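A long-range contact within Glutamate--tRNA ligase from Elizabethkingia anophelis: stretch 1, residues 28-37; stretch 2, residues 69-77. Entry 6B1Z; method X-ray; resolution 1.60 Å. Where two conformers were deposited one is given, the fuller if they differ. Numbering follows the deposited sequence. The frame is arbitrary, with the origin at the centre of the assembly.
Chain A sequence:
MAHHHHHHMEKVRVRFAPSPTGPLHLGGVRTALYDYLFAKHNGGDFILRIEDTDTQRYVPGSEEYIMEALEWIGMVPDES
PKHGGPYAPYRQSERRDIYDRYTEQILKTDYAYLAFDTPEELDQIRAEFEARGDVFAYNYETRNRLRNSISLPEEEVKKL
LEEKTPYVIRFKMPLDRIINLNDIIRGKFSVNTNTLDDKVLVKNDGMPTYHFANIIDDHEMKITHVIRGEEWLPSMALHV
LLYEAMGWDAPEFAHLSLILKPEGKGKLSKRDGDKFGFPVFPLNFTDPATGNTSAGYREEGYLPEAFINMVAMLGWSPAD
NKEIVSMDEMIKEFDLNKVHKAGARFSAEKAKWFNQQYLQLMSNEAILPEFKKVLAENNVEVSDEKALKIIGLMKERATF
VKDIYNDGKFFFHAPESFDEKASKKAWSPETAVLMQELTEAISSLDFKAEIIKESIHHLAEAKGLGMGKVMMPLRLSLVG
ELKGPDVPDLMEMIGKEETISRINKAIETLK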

ATOM      1  N   GLY A  28      -3.018   5.213   1.032  1.00 15.87           N
ATOM      2  CA  GLY A  28      -3.266   5.219   2.463  1.00 15.27           C
ATOM      3  C   GLY A  28      -2.098   4.684   3.271  1.00 15.10           C
ATOM      4  O   GLY A  28      -1.785   5.203   4.340  1.00 16.18           O
ATOM      5  N   VAL A  29      -1.429   3.647   2.759  1.00 16.24           N
ATOM      6  CA  VAL A  29      -0.215   3.150   3.400  1.00 16.12           C
ATOM      7  C   VAL A  29       0.831   4.247   3.466  1.00 13.47           C
ATOM      8  O   VAL A  29       1.499   4.424   4.495  1.00 14.96           O
ATOM      9  N   ARG A  30       0.991   4.997   2.369  1.00 15.16           N
ATOM     10  CA  ARG A  30       1.987   6.073   2.350  1.00 13.13           C
ATOM     11  C   ARG A  30       1.653   7.160   3.355  1.00 15.55           C
ATOM     12  O   ARG A  30       2.549   7.661   4.052  1.00 14.96           O
ATOM     13  N   THR A  31       0.380   7.550   3.440  1.00 14.22           N
ATOM     14  CA  THR A  31      -0.013   8.556   4.421  1.00 13.80           C
ATOM     15  C   THR A  31       0.291   8.086   5.836  1.00 15.67           C
ATOM     16  O   THR A  31       0.884   8.825   6.638  1.00 15.20           O
ATOM     17  N   ALA A  32      -0.097   6.846   6.161  1.00 15.52           N
ATOM     18  CA  ALA A  32       0.217   6.295   7.474  1.00 13.96           C
ATOM     19  C   ALA A  32       1.721   6.287   7.732  1.00 15.74           C
ATOM     20  O   ALA A  32       2.163   6.637   8.832  1.00 15.35           O
ATOM     21  N   LEU A  33       2.520   5.900   6.730  1.00 14.03           N
ATOM     22  CA  LEU A  33       3.968   5.869   6.896  1.00 12.33           C
ATOM     23  C   LEU A  33       4.522   7.253   7.187  1.00 16.35           C
ATOM     24  O   LEU A  33       5.343   7.421   8.097  1.00 17.91           O
ATOM     25  N   TYR A  34       4.094   8.258   6.414  1.00 16.12           N
ATOM     26  CA  TYR A  34       4.619   9.602   6.646  1.00 14.24           C
ATOM     27  C   TYR A  34       4.164  10.153   7.999  1.00 16.87           C
ATOM     28  O   TYR A  34       4.934  10.868   8.658  1.00 18.41           O
ATOM     29  N   ASP A  35       2.938   9.827   8.439  1.00 16.25           N
ATOM     30  CA  ASP A  35       2.529  10.112   9.819  1.00 15.73           C
ATOM     31  C   ASP A  35       3.510   9.523  10.824  1.00 17.40           C
ATOM     32  O   ASP A  35       3.962  10.202  11.759  1.00 18.01           O
ATOM     33  N   TYR A  36       3.795   8.227  10.674  1.00 16.17           N
ATOM     34  CA  TYR A  36       4.651   7.515  11.615  1.00 16.84           C
ATOM     35  C   TYR A  36       6.059   8.090  11.617  1.00 18.49           C
ATOM     36  O   TYR A  36       6.623   8.394  12.678  1.00 19.39           O
ATOM     37  N   LEU A  37       6.633   8.269  10.425  1.00 16.24           N
ATOM     38  CA  LEU A  37       7.987   8.801  10.325  1.00 17.43           C
ATOM     39  C   LEU A  37       8.071  10.202  10.907  1.00 19.89           C
ATOM     40  O   LEU A  37       9.030  10.525  11.616  1.00 20.44           O
ATOM     41  N   ALA A  69      -2.503  -4.606   8.906  1.00 17.59           N
ATOM     42  CA  ALA A  69      -1.555  -4.079   7.924  1.00 18.14           C
ATOM     43  C   ALA A  69      -0.490  -3.225   8.590  1.00 15.95           C
ATOM     44  O   ALA A  69       0.696  -3.331   8.255  1.00 19.49           O
ATOM     45  N   LEU A  70      -0.896  -2.368   9.529  1.00 19.52           N
ATOM     46  CA  LEU A  70       0.079  -1.567  10.259  1.00 16.88           C
ATOM     47  C   LEU A  70       1.025  -2.451  11.061  1.00 20.05           C
ATOM     48  O   LEU A  70       2.228  -2.172  11.129  1.00 21.56           O
ATOM     49  N   GLU A  71       0.503  -3.533  11.662  1.00 17.43           N
ATOM     50  CA  GLU A  71       1.354  -4.465  12.404  1.00 17.63           C
ATOM     51  C   GLU A  71       2.336  -5.177  11.477  1.00 22.71           C
ATOM     52  O   GLU A  71       3.509  -5.368  11.833  1.00 23.46           O
ATOM     53  N   TRP A  72       1.879  -5.572  10.282  1.00 19.18           N
ATOM     54  CA  TRP A  72       2.755  -6.251   9.332  1.00 18.53           C
ATOM     55  C   TRP A  72       3.935  -5.370   8.942  1.00 20.40           C
ATOM     56  O   TRP A  72       5.078  -5.846   8.860  1.00 23.47           O
ATOM     57  N   ILE A  73       3.675  -4.080   8.707  1.00 19.76           N
ATOM     58  CA  ILE A  73       4.712  -3.137   8.304  1.00 20.33           C
ATOM     59  C   ILE A  73       5.569  -2.678   9.482  1.00 29.13           C
ATOM     60  O   ILE A  73       6.724  -2.280   9.288  1.00 31.47           O
ATOM     61  N   GLY A  74       5.047  -2.746  10.701  1.00 25.05           N
ATOM     62  CA  GLY A  74       5.806  -2.342  11.868  1.00 30.09           C
ATOM     63  C   GLY A  74       5.570  -0.913  12.319  1.00 29.45           C
ATOM     64  O   GLY A  74       6.503  -0.266  12.810  1.00 30.50           O
ATOM     65  N   MET A  75       4.337  -0.394  12.179  1.00 25.95           N
ATOM     66  CA  MET A  75       3.992   0.985  12.540  0.56 26.94           C
ATOM     67  C   MET A  75       2.780   0.971  13.474  1.00 37.02           C
ATOM     68  O   MET A  75       1.679   1.365  13.065  1.00 34.57           O
ATOM     69  N   VAL A  76       2.981   0.549  14.716  1.00 27.13           N
ATOM     70  CA  VAL A  76       1.882   0.375  15.670  1.00 28.68           C
ATOM     71  C   VAL A  76       1.508   1.732  16.262  1.00 26.33           C
ATOM     72  O   VAL A  76       2.390   2.449  16.767  1.00 24.19           O
ATOM     73  N   PRO A  77       0.228   2.103  16.250  1.00 23.76           N
ATOM     74  CA  PRO A  77      -0.176   3.387  16.826  1.00 20.19           C
ATOM     75  C   PRO A  77       0.088   3.468  18.324  1.00 18.45           C
ATOM     76  O   PRO A  77      -0.029   2.484  19.061  1.00 23.18           O
TER

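This is a small apolar contact in which one face of a helix, residues 28-37, receives the end of a second helix and the turn that follows it, with Met75 as the plug and a single water bridging the polar groups at its margin. No hydrogen bond crosses directly, and 323 Å² is buried in all.

On the first helix the contacting residues are Val29, Ala32, Leu33 and Tyr36, a spacing of three and four that keeps them on one side. Ala32 and Tyr36 point toward the other stretch, while Val29 and Leu33 leave the backbone sideways and flank them. Arg30 and Tyr34 point away and take their polar partners elsewhere in the structure.

The second helix ends in a turn built on Gly74, whose positive phi (95°) would jam a CB against the carbonyl oxygen of Ile73. Gly74 N and Met75 N both hydrogen-bond to Leu70 O, at 2.9 and 3.0 Å; these bonds close the turn, and Met75 points toward the first helix.

Met75, with chi angles m, t and m, has more of its surface covered by the other stretch (99 Å²) than any other residue. Met75 CB sits 3.9 Å from the centroid of the Tyr36 ring, nearly along the ring normal, in a CH-pi contact, and Met75 CG lies 3.8 Å from Tyr36 CD2 over the same face. Met75 SD continues inward to lie 3.6 Å from both Leu33 CA and Leu33 CD1 (Leu33 is t, p), and it is also 4.7 Å from the Tyr36 ring centroid, at an oblique angle. The terminal methyl, Met75 CE, then reaches 4.1 Å from Ala32 CB. The small Ala32 side chain thus meets two partners, since Leu70 CD2 also approaches Ala32 CB to 4.0 Å. Leu70 starts sideways, but its m, t rotamer brings its end nearer. Farther along, Val29 (t) and Ile73 (m, t) close the apolar row, with Val29 CG1 4.0 Å from Ile73 CD1.

Tyr36, in the t rotamer, spans the apolar interior and the polar margin: its ring packs on Met75 while its hydroxyl reaches the turn. Tyr36 OH lies 3.6 Å from Gly74 O, and water 1 makes the link, 2.9 Å from Tyr36 OH. That water donates to Gly74 O at 3.1 Å and accepts from Val76 N at 3.0 Å, satisfying two backbone groups of the turn. A flexible methionine fills the groove, and a tyrosine covers it and ties off the edge through water.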

ATOM      1  CB  VAL A  29       0.323   1.928   2.638  1.00 16.43           C
ATOM      2  CG1 VAL A  29       1.687   1.491   3.211  1.00 17.78           C
ATOM      3  CG2 VAL A  29      -0.693   0.789   2.696  1.00 18.62           C
ATOM      4  CB  ARG A  30       2.137   6.673   0.956  1.00 14.26           C
ATOM      5  CG  ARG A  30       3.334   7.655   0.877  1.00 18.26           C
ATOM      6  CD  ARG A  30       3.438   8.393  -0.435  1.00 17.74           C
ATOM      7  NE  ARG A  30       2.215   9.130  -0.724  1.00 18.97           N
ATOM      8  CZ  ARG A  30       1.974   9.753  -1.870  1.00 16.02           C
ATOM      9  NH1 ARG A  30       2.891   9.792  -2.837  1.00 16.84           N
ATOM     10  NH2 ARG A  30       0.806  10.351  -2.036  1.00 19.71           N
ATOM     11  CB  THR A  31      -1.492   8.892   4.260  1.00 13.35           C
ATOM     12  OG1 THR A  31      -1.671   9.558   3.004  1.00 16.16           O
ATOM     13  CG2 THR A  31      -1.940   9.818   5.410  1.00 16.83           C
ATOM     14  CB  ALA A  32      -0.348   4.871   7.599  1.00 15.06           C
ATOM     15  CB  LEU A  33       4.631   5.278   5.651  1.00 15.79           C
ATOM     16  CG  LEU A  33       6.159   5.345   5.642  1.00 20.02           C
ATOM     17  CD1 LEU A  33       6.790   4.471   6.734  1.00 18.34           C
ATOM     18  CD2 LEU A  33       6.682   4.950   4.284  1.00 20.89           C
ATOM     19  CB  TYR A  34       4.235  10.531   5.483  1.00 15.30           C
ATOM     20  CG  TYR A  34       4.961  10.271   4.162  1.00 15.83           C
ATOM     21  CD1 TYR A  34       5.992   9.325   4.049  1.00 15.45           C
ATOM     22  CD2 TYR A  34       4.613  10.977   3.020  1.00 17.97           C
ATOM     23  CE1 TYR A  34       6.634   9.104   2.828  1.00 16.90           C
ATOM     24  CE2 TYR A  34       5.257  10.766   1.802  1.00 20.20           C
ATOM     25  CZ  TYR A  34       6.259   9.831   1.709  1.00 17.54           C
ATOM     26  OH  TYR A  34       6.879   9.648   0.504  1.00 19.21           O
ATOM     27  CB  ASP A  35       1.150   9.510  10.104  1.00 16.09           C
ATOM     28  CG  ASP A  35       0.011  10.323   9.576  1.00 19.13           C
ATOM     29  OD1 ASP A  35       0.061  11.574   9.660  1.00 17.82           O
ATOM     30  OD2 ASP A  35      -0.976   9.690   9.111  1.00 17.07           O
ATOM     31  CB  TYR A  36       4.665   6.035  11.236  1.00 16.14           C
ATOM     32  CG  TYR A  36       5.423   5.131  12.181  1.00 17.06           C
ATOM     33  CD1 TYR A  36       4.917   4.820  13.436  1.00 18.18           C
ATOM     34  CD2 TYR A  36       6.642   4.576  11.808  1.00 18.34           C
ATOM     35  CE1 TYR A  36       5.604   3.985  14.291  1.00 18.63           C
ATOM     36  CE2 TYR A  36       7.337   3.742  12.655  1.00 18.98           C
ATOM     37  CZ  TYR A  36       6.816   3.452  13.904  1.00 20.75           C
ATOM     38  OH  TYR A  36       7.514   2.623  14.760  1.00 24.86           O
ATOM     39  CB  LEU A  37       8.449   8.802   8.864  1.00 18.66           C
ATOM     40  CG  LEU A  37       8.602   7.433   8.183  1.00 16.91           C
ATOM     41  CD1 LEU A  37       9.030   7.593   6.725  1.00 20.25           C
ATOM     42  CD2 LEU A  37       9.609   6.572   8.943  1.00 18.50           C
ATOM     43  CB  ALA A  69      -2.299  -3.271   6.861  1.00 17.75           C
ATOM     44  CB  LEU A  70      -0.640  -0.577  11.180  1.00 19.76           C
ATOM     45  CG  LEU A  70      -1.505   0.492  10.520  1.00 18.92           C
ATOM     46  CD1 LEU A  70      -2.198   1.300  11.611  1.00 20.87           C
ATOM     47  CD2 LEU A  70      -0.638   1.386   9.631  1.00 20.64           C
ATOM     48  CB  GLU A  71       0.477  -5.463  13.175  1.00 21.74           C
ATOM     49  CG  GLU A  71      -0.261  -4.808  14.369  1.00 28.45           C
ATOM     50  CD  GLU A  71      -1.436  -5.627  14.920  1.00 35.29           C
ATOM     51  OE1 GLU A  71      -1.720  -6.720  14.391  1.00 40.29           O
ATOM     52  OE2 GLU A  71      -2.082  -5.168  15.893  1.00 32.49           O
ATOM     53  CB  TRP A  72       1.950  -6.664   8.085  1.00 20.91           C
ATOM     54  CG  TRP A  72       2.784  -7.305   6.995  1.00 19.66           C
ATOM     55  CD1 TRP A  72       3.521  -8.450   7.100  1.00 21.44           C
ATOM     56  CD2 TRP A  72       2.945  -6.853   5.639  1.00 16.67           C
ATOM     57  NE1 TRP A  72       4.141  -8.731   5.908  1.00 22.21           N
ATOM     58  CE2 TRP A  72       3.807  -7.763   4.997  1.00 18.36           C
ATOM     59  CE3 TRP A  72       2.453  -5.758   4.915  1.00 19.62           C
ATOM     60  CZ2 TRP A  72       4.184  -7.626   3.664  1.00 18.49           C
ATOM     61  CZ3 TRP A  72       2.838  -5.618   3.581  1.00 19.38           C
ATOM     62  CH2 TRP A  72       3.697  -6.547   2.976  1.00 17.66           C
ATOM     63  CB  ILE A  73       4.051  -1.950   7.589  1.00 23.27           C
ATOM     64  CG1 ILE A  73       3.352  -2.423   6.312  1.00 27.04           C
ATOM     65  CG2 ILE A  73       5.065  -0.872   7.282  1.00 27.97           C
ATOM     66  CD1 ILE A  73       2.293  -1.452   5.819  1.00 31.42           C
ATOM     67  CB  MET A  75       3.699   1.826  11.304  0.56 28.55           C
ATOM     68  CG  MET A  75       4.731   1.748  10.219  0.56 26.38           C
ATOM     69  SD  MET A  75       4.370   2.961   8.934  0.56 33.66           S
ATOM     70  CE  MET A  75       2.838   2.346   8.230  0.56 25.72           C
ATOM     71  CB  VAL A  76       2.276  -0.606  16.766  1.00 28.57           C
ATOM     72  CG1 VAL A  76       1.131  -0.784  17.752  1.00 28.14           C
ATOM     73  CG2 VAL A  76       2.694  -1.963  16.168  1.00 31.58           C
ATOM     74  CB  PRO A  77      -1.680   3.448  16.531  1.00 21.64           C
ATOM     75  CG  PRO A  77      -1.876   2.510  15.370  1.00 21.44           C
ATOM     76  CD  PRO A  77      -0.889   1.417  15.580  1.00 24.51           C
TER
HETATM   77  O   HOH W   1       5.751   0.529  15.747  1.00 28.88           O